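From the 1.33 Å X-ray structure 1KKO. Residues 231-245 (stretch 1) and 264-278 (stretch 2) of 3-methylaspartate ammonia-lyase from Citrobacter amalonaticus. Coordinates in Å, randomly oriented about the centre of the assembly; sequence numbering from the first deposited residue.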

ATOM      1  N   TYR A 231      -8.936  24.822  -0.327  1.00 24.23           N
ATOM      2  CA  TYR A 231      -8.377  23.709  -1.105  1.00 22.31           C
ATOM      3  C   TYR A 231      -8.268  24.098  -2.571  1.00 21.22           C
ATOM      4  O   TYR A 231      -9.267  24.168  -3.275  1.00 20.99           O
ATOM      5  CB  TYR A 231      -9.232  22.449  -0.945  1.00 21.64           C
ATOM      6  CG  TYR A 231      -8.669  21.234  -1.655  1.00 20.38           C
ATOM      7  CD1 TYR A 231      -7.388  20.764  -1.378  1.00 18.83           C
ATOM      8  CD2 TYR A 231      -9.413  20.566  -2.610  1.00 19.39           C
ATOM      9  CE1 TYR A 231      -6.879  19.649  -2.029  1.00 18.24           C
ATOM     10  CE2 TYR A 231      -8.915  19.462  -3.260  1.00 18.23           C
ATOM     11  CZ  TYR A 231      -7.648  19.006  -2.962  1.00 17.25           C
ATOM     12  OH  TYR A 231      -7.172  17.906  -3.631  1.00 16.35           O
ATOM     13  N   HIS A 232      -7.033  24.305  -3.022  1.00 20.07           N
ATOM     14  CA  HIS A 232      -6.750  24.807  -4.361  1.00 19.60           C
ATOM     15  C   HIS A 232      -5.597  23.985  -4.928  1.00 18.33           C
ATOM     16  O   HIS A 232      -4.471  24.478  -5.049  1.00 18.19           O
ATOM     17  CB  HIS A 232      -6.354  26.288  -4.253  1.00 20.35           C
ATOM     18  CG  HIS A 232      -6.346  27.030  -5.556  1.00 22.27           C
ATOM     19  ND1 HIS A 232      -5.193  27.278  -6.265  1.00 23.90           N
ATOM     20  CD2 HIS A 232      -7.346  27.628  -6.246  1.00 23.34           C
ATOM     21  CE1 HIS A 232      -5.486  27.969  -7.353  1.00 23.36           C
ATOM     22  NE2 HIS A 232      -6.787  28.193  -7.367  1.00 24.45           N
ATOM     23  N   PRO A 233      -5.856  22.726  -5.260  1.00 16.84           N
ATOM     24  CA  PRO A 233      -4.776  21.851  -5.721  1.00 16.02           C
ATOM     25  C   PRO A 233      -4.310  22.161  -7.131  1.00 15.72           C
ATOM     26  O   PRO A 233      -4.952  22.884  -7.886  1.00 16.60           O
ATOM     27  CB  PRO A 233      -5.431  20.474  -5.701  1.00 16.14           C
ATOM     28  CG  PRO A 233      -6.838  20.778  -6.019  1.00 16.41           C
ATOM     29  CD  PRO A 233      -7.141  22.009  -5.211  1.00 17.06           C
ATOM     30  N   THR A 234      -3.168  21.588  -7.472  1.00 14.52           N
ATOM     31  CA  THR A 234      -2.635  21.674  -8.825  1.00 14.43           C
ATOM     32  C   THR A 234      -3.077  20.465  -9.628  1.00 13.75           C
ATOM     33  O   THR A 234      -3.136  19.356  -9.098  1.00 13.49           O
ATOM     34  CB  THR A 234      -1.111  21.736  -8.757  1.00 14.52           C
ATOM     35  OG1 THR A 234      -0.737  23.025  -8.268  1.00 15.73           O
ATOM     36  CG2 THR A 234      -0.456  21.626 -10.130  1.00 14.55           C
ATOM     37  N   LEU A 235      -3.398  20.685 -10.898  1.00 13.76           N
ATOM     38  CA  LEU A 235      -3.775  19.610 -11.805  1.00 13.58           C
ATOM     39  C   LEU A 235      -2.560  19.184 -12.612  1.00 13.07           C
ATOM     40  O   LEU A 235      -1.822  20.015 -13.130  1.00 13.76           O
ATOM     41  CB  LEU A 235      -4.894  20.064 -12.736  1.00 14.01           C
ATOM     42  CG  LEU A 235      -6.099  20.699 -12.039  1.00 15.24           C
ATOM     43  CD1 LEU A 235      -7.170  21.001 -13.079  1.00 16.32           C
ATOM     44  CD2 LEU A 235      -6.630  19.797 -10.931  1.00 15.62           C
ATOM     45  N   HIS A 236      -2.347  17.877 -12.705  1.00 12.93           N
ATOM     46  CA  HIS A 236      -1.194  17.324 -13.410  1.00 12.32           C
ATOM     47  C   HIS A 236      -1.722  16.078 -14.098  1.00 12.18           C
ATOM     48  O   HIS A 236      -2.181  15.136 -13.449  1.00 12.61           O
ATOM     49  CB  HIS A 236      -0.101  17.036 -12.384  1.00 12.33           C
ATOM     50  CG  HIS A 236       1.150  16.411 -12.914  1.00 12.29           C
ATOM     51  ND1 HIS A 236       2.371  16.623 -12.313  1.00 13.08           N
ATOM     52  CD2 HIS A 236       1.370  15.528 -13.916  1.00 12.65           C
ATOM     53  CE1 HIS A 236       3.288  15.896 -12.925  1.00 12.26           C
ATOM     54  NE2 HIS A 236       2.709  15.218 -13.898  1.00 13.45           N
ATOM     55  N   ILE A 237      -1.707  16.109 -15.424  1.00 12.50           N
ATOM     56  CA  ILE A 237      -2.250  15.043 -16.244  1.00 12.94           C
ATOM     57  C   ILE A 237      -1.183  14.561 -17.211  1.00 12.79           C
ATOM     58  O   ILE A 237      -0.508  15.364 -17.844  1.00 12.87           O
ATOM     59  CB  ILE A 237      -3.494  15.558 -16.999  1.00 13.24           C
ATOM     60  CG1 ILE A 237      -4.615  15.880 -15.996  1.00 14.28           C
ATOM     61  CG2 ILE A 237      -3.949  14.545 -18.049  1.00 14.10           C
ATOM     62  CD1 ILE A 237      -5.786  16.668 -16.580  1.00 16.01           C
ATOM     63  N   ASP A 238      -1.019  13.240 -17.289  1.00 12.76           N
ATOM     64  CA  ASP A 238      -0.027  12.605 -18.151  1.00 13.15           C
ATOM     65  C   ASP A 238      -0.728  12.067 -19.385  1.00 13.38           C
ATOM     66  O   ASP A 238      -1.656  11.242 -19.289  1.00 13.55           O
ATOM     67  CB  ASP A 238       0.652  11.457 -17.402  1.00 13.78           C
ATOM     68  CG  ASP A 238       1.884  10.901 -18.111  1.00 15.07           C
ATOM     69  OD1 ASP A 238       2.129  11.163 -19.326  1.00 16.17           O
ATOM     70  OD2 ASP A 238       2.671  10.156 -17.469  1.00 17.78           O
ATOM     71  N   VAL A 239      -0.274  12.527 -20.545  1.00 13.46           N
ATOM     72  CA  VAL A 239      -0.915  12.177 -21.808  1.00 13.90           C
ATOM     73  C   VAL A 239      -0.124  11.236 -22.708  1.00 14.03           C
ATOM     74  O   VAL A 239      -0.529  10.986 -23.839  1.00 14.25           O
ATOM     75  CB  VAL A 239      -1.336  13.430 -22.575  1.00 13.96           C
ATOM     76  CG1 VAL A 239      -2.216  14.305 -21.701  1.00 14.51           C
ATOM     77  CG2 VAL A 239      -0.124  14.220 -23.049  1.00 14.45           C
ATOM     78  N   TYR A 240       0.994  10.707 -22.232  1.00 14.73           N
ATOM     79  CA  TYR A 240       1.682   9.627 -22.941  1.00 15.28           C
ATOM     80  C   TYR A 240       1.885   9.875 -24.423  1.00 15.40           C
ATOM     81  O   TYR A 240       1.722   8.964 -25.243  1.00 16.17           O
ATOM     82  CB  TYR A 240       0.929   8.306 -22.722  1.00 15.89           C
ATOM     83  CG  TYR A 240       1.072   7.865 -21.299  1.00 16.74           C
ATOM     84  CD1 TYR A 240       0.194   8.315 -20.334  1.00 17.42           C
ATOM     85  CD2 TYR A 240       2.125   7.057 -20.906  1.00 17.77           C
ATOM     86  CE1 TYR A 240       0.329   7.952 -19.018  1.00 17.69           C
ATOM     87  CE2 TYR A 240       2.271   6.677 -19.581  1.00 17.96           C
ATOM     88  CZ  TYR A 240       1.371   7.136 -18.646  1.00 17.88           C
ATOM     89  OH  TYR A 240       1.510   6.778 -17.324  1.00 19.39           O
ATOM     90  N   GLY A 241       2.286  11.097 -24.755  1.00 15.28           N
ATOM     91  CA  GLY A 241       2.594  11.469 -26.125  1.00 15.24           C
ATOM     92  C   GLY A 241       1.406  11.623 -27.048  1.00 15.24           C
ATOM     93  O   GLY A 241       1.594  11.913 -28.235  1.00 15.66           O
ATOM     94  N   THR A 242       0.189  11.477 -26.535  1.00 15.27           N
ATOM     95  CA  THR A 242      -0.977  11.464 -27.428  1.00 15.27           C
ATOM     96  C   THR A 242      -1.264  12.801 -28.092  1.00 15.44           C
ATOM     97  O   THR A 242      -1.799  12.827 -29.197  1.00 15.68           O
ATOM     98  CB  THR A 242      -2.244  10.934 -26.728  1.00 15.41           C
ATOM     99  OG1 THR A 242      -2.499  11.700 -25.546  1.00 16.12           O
ATOM    100  CG2 THR A 242      -2.056   9.483 -26.274  1.00 16.09           C
ATOM    101  N   ILE A 243      -0.924  13.909 -27.447  1.00 15.67           N
ATOM    102  CA  ILE A 243      -1.154  15.216 -28.051  1.00 15.41           C
ATOM    103  C   ILE A 243      -0.332  15.354 -29.337  1.00 16.09           C
ATOM    104  O   ILE A 243      -0.842  15.831 -30.353  1.00 16.13           O
ATOM    105  CB  ILE A 243      -0.880  16.350 -27.035  1.00 15.47           C
ATOM    106  CG1 ILE A 243      -1.953  16.323 -25.942  1.00 15.46           C
ATOM    107  CG2 ILE A 243      -0.875  17.716 -27.720  1.00 16.58           C
ATOM    108  CD1 ILE A 243      -1.712  17.260 -24.777  1.00 15.29           C
ATOM    109  N   GLY A 244       0.912  14.896 -29.320  1.00 15.94           N
ATOM    110  CA  GLY A 244       1.739  14.921 -30.521  1.00 16.69           C
ATOM    111  C   GLY A 244       1.114  14.129 -31.657  1.00 17.76           C
ATOM    112  O   GLY A 244       1.196  14.530 -32.829  1.00 18.70           O
ATOM    113  N   LEU A 245       0.480  13.010 -31.319  1.00 18.37           N
ATOM    114  CA  LEU A 245      -0.122  12.156 -32.339  1.00 18.90           C
ATOM    115  C   LEU A 245      -1.268  12.817 -33.085  1.00 19.39           C
ATOM    116  O   LEU A 245      -1.408  12.597 -34.292  1.00 19.84           O
ATOM    117  CB  LEU A 245      -0.616  10.849 -31.725  1.00 18.62           C
ATOM    118  CG  LEU A 245       0.446   9.902 -31.179  1.00 19.36           C
ATOM    119  CD1 LEU A 245      -0.220   8.688 -30.590  1.00 19.74           C
ATOM    120  CD2 LEU A 245       1.448   9.494 -32.240  1.00 19.33           C
ATOM    121  N   GLU A 264     -10.211  25.444 -18.789  1.00 22.41           N
ATOM    122  CA  GLU A 264     -10.981  24.332 -18.241  1.00 22.37           C
ATOM    123  C   GLU A 264     -10.588  24.033 -16.786  1.00 21.65           C
ATOM    124  O   GLU A 264     -11.346  23.394 -16.057  1.00 21.30           O
ATOM    125  CB  GLU A 264     -10.813  23.077 -19.102  1.00 23.16           C
ATOM    126  CG  GLU A 264     -10.928  23.299 -20.606  1.00 24.66           C
ATOM    127  CD  GLU A 264     -12.260  23.884 -21.047  1.00 27.00           C
ATOM    128  OE1 GLU A 264     -12.337  24.352 -22.205  1.00 29.38           O
ATOM    129  OE2 GLU A 264     -13.226  23.871 -20.256  1.00 27.77           O
ATOM    130  N   ALA A 265      -9.419  24.517 -16.373  1.00 21.21           N
ATOM    131  CA  ALA A 265      -8.915  24.273 -15.020  1.00 21.04           C
ATOM    132  C   ALA A 265      -9.511  25.216 -13.973  1.00 21.29           C
ATOM    133  O   ALA A 265      -9.297  25.022 -12.775  1.00 20.49           O
ATOM    134  CB  ALA A 265      -7.402  24.352 -15.005  1.00 20.84           C
ATOM    135  N   GLN A 266     -10.237  26.243 -14.427  1.00 21.43           N
ATOM    136  CA  GLN A 266     -10.915  27.189 -13.534  1.00 21.81           C
ATOM    137  C   GLN A 266     -10.023  27.767 -12.430  1.00 21.44           C
ATOM    138  O   GLN A 266     -10.418  27.831 -11.265  1.00 22.16           O
ATOM    139  CB  GLN A 266     -12.158  26.543 -12.924  1.00 22.30           C
ATOM    140  CG  GLN A 266     -13.143  26.082 -13.972  1.00 23.47           C
ATOM    141  CD  GLN A 266     -14.441  25.586 -13.391  1.00 24.78           C
ATOM    142  OE1 GLN A 266     -15.325  26.384 -13.075  1.00 26.68           O
ATOM    143  NE2 GLN A 266     -14.581  24.269 -13.271  1.00 24.16           N
ATOM    144  N   GLY A 267      -8.819  28.189 -12.797  1.00 20.92           N
ATOM    145  CA  GLY A 267      -7.927  28.826 -11.847  1.00 20.85           C
ATOM    146  C   GLY A 267      -6.936  27.908 -11.146  1.00 20.26           C
ATOM    147  O   GLY A 267      -6.015  28.383 -10.495  1.00 20.70           O
ATOM    148  N   LEU A 268      -7.125  26.597 -11.266  1.00 19.53           N
ATOM    149  CA  LEU A 268      -6.199  25.636 -10.678  1.00 18.43           C
ATOM    150  C   LEU A 268      -5.006  25.518 -11.622  1.00 17.74           C
ATOM    151  O   LEU A 268      -5.202  25.386 -12.825  1.00 18.73           O
ATOM    152  CB  LEU A 268      -6.889  24.280 -10.514  1.00 18.47           C
ATOM    153  CG  LEU A 268      -8.179  24.302  -9.683  1.00 18.93           C
ATOM    154  CD1 LEU A 268      -8.874  22.947  -9.670  1.00 19.42           C
ATOM    155  CD2 LEU A 268      -7.901  24.764  -8.270  1.00 19.28           C
ATOM    156  N   PRO A 269      -3.778  25.567 -11.111  1.00 17.01           N
ATOM    157  CA  PRO A 269      -2.608  25.436 -11.986  1.00 16.89           C
ATOM    158  C   PRO A 269      -2.648  24.126 -12.746  1.00 15.99           C
ATOM    159  O   PRO A 269      -3.085  23.120 -12.188  1.00 15.94           O
ATOM    160  CB  PRO A 269      -1.430  25.459 -11.017  1.00 17.09           C
ATOM    161  CG  PRO A 269      -1.947  26.059  -9.755  1.00 17.84           C
ATOM    162  CD  PRO A 269      -3.399  25.731  -9.697  1.00 17.12           C
ATOM    163  N   LEU A 270      -2.212  24.140 -13.997  1.00 15.41           N
ATOM    164  CA  LEU A 270      -2.269  22.960 -14.839  1.00 14.97           C
ATOM    165  C   LEU A 270      -0.900  22.591 -15.380  1.00 14.31           C
ATOM    166  O   LEU A 270      -0.155  23.436 -15.879  1.00 14.38           O
ATOM    167  CB  LEU A 270      -3.252  23.180 -15.995  1.00 15.38           C
ATOM    168  CG  LEU A 270      -3.408  22.038 -16.999  1.00 15.77           C
ATOM    169  CD1 LEU A 270      -4.022  20.805 -16.336  1.00 15.85           C
ATOM    170  CD2 LEU A 270      -4.257  22.488 -18.182  1.00 16.39           C
ATOM    171  N   TYR A 271      -0.590  21.299 -15.254  1.00 13.49           N
ATOM    172  CA  TYR A 271       0.618  20.708 -15.794  1.00 13.20           C
ATOM    173  C   TYR A 271       0.232  19.556 -16.715  1.00 12.89           C
ATOM    174  O   TYR A 271      -0.629  18.739 -16.358  1.00 13.13           O
ATOM    175  CB  TYR A 271       1.467  20.127 -14.673  1.00 13.11           C
ATOM    176  CG  TYR A 271       2.247  21.123 -13.853  1.00 12.30           C
ATOM    177  CD1 TYR A 271       1.614  21.984 -12.975  1.00 12.42           C
ATOM    178  CD2 TYR A 271       3.624  21.189 -13.946  1.00 11.58           C
ATOM    179  CE1 TYR A 271       2.338  22.903 -12.216  1.00 12.55           C
ATOM    180  CE2 TYR A 271       4.364  22.080 -13.169  1.00 13.21           C
ATOM    181  CZ  TYR A 271       3.713  22.928 -12.308  1.00 12.38           C
ATOM    182  OH  TYR A 271       4.447  23.814 -11.540  1.00 13.61           O
ATOM    183  N   ILE A 272       0.875  19.490 -17.881  1.00 13.06           N
ATOM    184  CA  ILE A 272       0.673  18.388 -18.812  1.00 13.22           C
ATOM    185  C   ILE A 272       1.993  17.654 -18.983  1.00 12.43           C
ATOM    186  O   ILE A 272       2.979  18.232 -19.426  1.00 13.46           O
ATOM    187  CB  ILE A 272       0.176  18.894 -20.180  1.00 14.02           C
ATOM    188  CG1 ILE A 272      -1.183  19.591 -20.055  1.00 15.50           C
ATOM    189  CG2 ILE A 272       0.120  17.734 -21.190  1.00 15.00           C
ATOM    190  CD1 ILE A 272      -2.330  18.712 -19.589  1.00 15.42           C
ATOM    191  N   GLU A 273       2.007  16.389 -18.585  1.00 12.40           N
ATOM    192  CA  GLU A 273       3.202  15.562 -18.674  1.00 12.43           C
ATOM    193  C   GLU A 273       3.206  14.739 -19.954  1.00 12.72           C
ATOM    194  O   GLU A 273       2.167  14.233 -20.383  1.00 13.49           O
ATOM    195  CB  GLU A 273       3.313  14.656 -17.438  1.00 12.87           C
ATOM    196  CG  GLU A 273       4.563  13.786 -17.431  1.00 13.25           C
ATOM    197  CD  GLU A 273       4.847  13.124 -16.097  1.00 15.59           C
ATOM    198  OE1 GLU A 273       3.976  13.117 -15.211  1.00 15.30           O
ATOM    199  OE2 GLU A 273       5.959  12.587 -15.942  1.00 20.01           O
ATOM    200  N   GLY A 274       4.380  14.625 -20.556  1.00 13.41           N
ATOM    201  CA  GLY A 274       4.546  13.828 -21.754  1.00 14.09           C
ATOM    202  C   GLY A 274       3.677  14.236 -22.929  1.00 14.52           C
ATOM    203  O   GLY A 274       3.016  13.402 -23.525  1.00 14.84           O
ATOM    204  N   PRO A 275       3.657  15.506 -23.306  1.00 14.80           N
ATOM    205  CA  PRO A 275       2.770  15.907 -24.403  1.00 15.01           C
ATOM    206  C   PRO A 275       3.064  15.203 -25.732  1.00 15.20           C
ATOM    207  O   PRO A 275       2.123  14.932 -26.489  1.00 15.74           O
ATOM    208  CB  PRO A 275       3.019  17.412 -24.515  1.00 15.24           C
ATOM    209  CG  PRO A 275       4.344  17.623 -23.919  1.00 15.11           C
ATOM    210  CD  PRO A 275       4.393  16.659 -22.754  1.00 15.06           C
ATOM    211  N   VAL A 276       4.335  14.917 -25.992  1.00 15.23           N
ATOM    212  CA  VAL A 276       4.757  14.259 -27.220  1.00 16.20           C
ATOM    213  C   VAL A 276       5.790  13.206 -26.878  1.00 16.89           C
ATOM    214  O   VAL A 276       6.399  13.250 -25.811  1.00 18.10           O
ATOM    215  CB  VAL A 276       5.407  15.279 -28.179  1.00 16.56           C
ATOM    216  CG1 VAL A 276       4.446  16.386 -28.503  1.00 16.79           C
ATOM    217  CG2 VAL A 276       6.677  15.833 -27.553  1.00 18.01           C
ATOM    218  N   ASP A 277       5.954  12.227 -27.760  1.00 16.69           N
ATOM    219  CA  ASP A 277       7.012  11.236 -27.630  1.00 17.31           C
ATOM    220  C   ASP A 277       7.729  11.153 -28.978  1.00 17.59           C
ATOM    221  O   ASP A 277       7.257  10.495 -29.912  1.00 18.17           O
ATOM    222  CB  ASP A 277       6.463   9.875 -27.233  1.00 17.30           C
ATOM    223  CG  ASP A 277       7.547   8.833 -27.089  1.00 19.10           C
ATOM    224  OD1 ASP A 277       8.726   9.119 -27.386  1.00 18.19           O
ATOM    225  OD2 ASP A 277       7.314   7.675 -26.687  1.00 22.02           O
ATOM    226  N   ALA A 278       8.871  11.822 -29.070  1.00 18.37           N
ATOM    227  CA  ALA A 278       9.654  11.877 -30.302  1.00 19.09           C
ATOM    228  C   ALA A 278      10.466  10.615 -30.568  1.00 19.80           C
ATOM    229  O   ALA A 278      11.110  10.515 -31.612  1.00 21.11           O
ATOM    230  CB  ALA A 278      10.566  13.087 -30.274  1.00 19.29           C
TER
HETATM  231  O   HOH W   1      -9.390  28.580  -8.597  1.00 39.83           O
HETATM  232  O   HOH W   2       3.890  12.013 -29.680  1.00 16.47           O

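How do the backbones join? Strands 234-238 and 270-273 run parallel, and the bonds alternate in direction along the ladder. L235 N donates to P269 O (2.8 Å) and L235 O accepts from Y271 N (2.8 Å); I237 N then reaches Y271 O (3.0 Å), and I237 O takes E273 N (2.8 Å). V239 N closes the series on E273 O (3.0 Å).

What meets on the two faces? L235, I237, L270 and I272 share one face, where L235 CB lies 3.8 Å from L270 CD1. H236, D238, Y271 and E273 share the other. There H236 NE2 donates to E273 OE1 (2.8 Å), while H236 ND1 and E273 OE2 find partners elsewhere in the structure. D238 OD1 instead accepts from Y240 N (3.2 Å), within its own stretch.

How does the contact continue past the strands? G241 N donates to G274 O (2.7 Å), and G244 N, in the helix, to P275 O (3.1 Å). One water donates to G241 O (2.7 Å) and accepts from D277 N (2.8 Å).

What holds the opposite end? L268 CD2 sits over the H232 ring face, 3.6 Å from H232 CD2. A water links H232 NE2 (2.9 Å) to Q266 O (3.0 Å), whereas P233 O is buried without a polar partner.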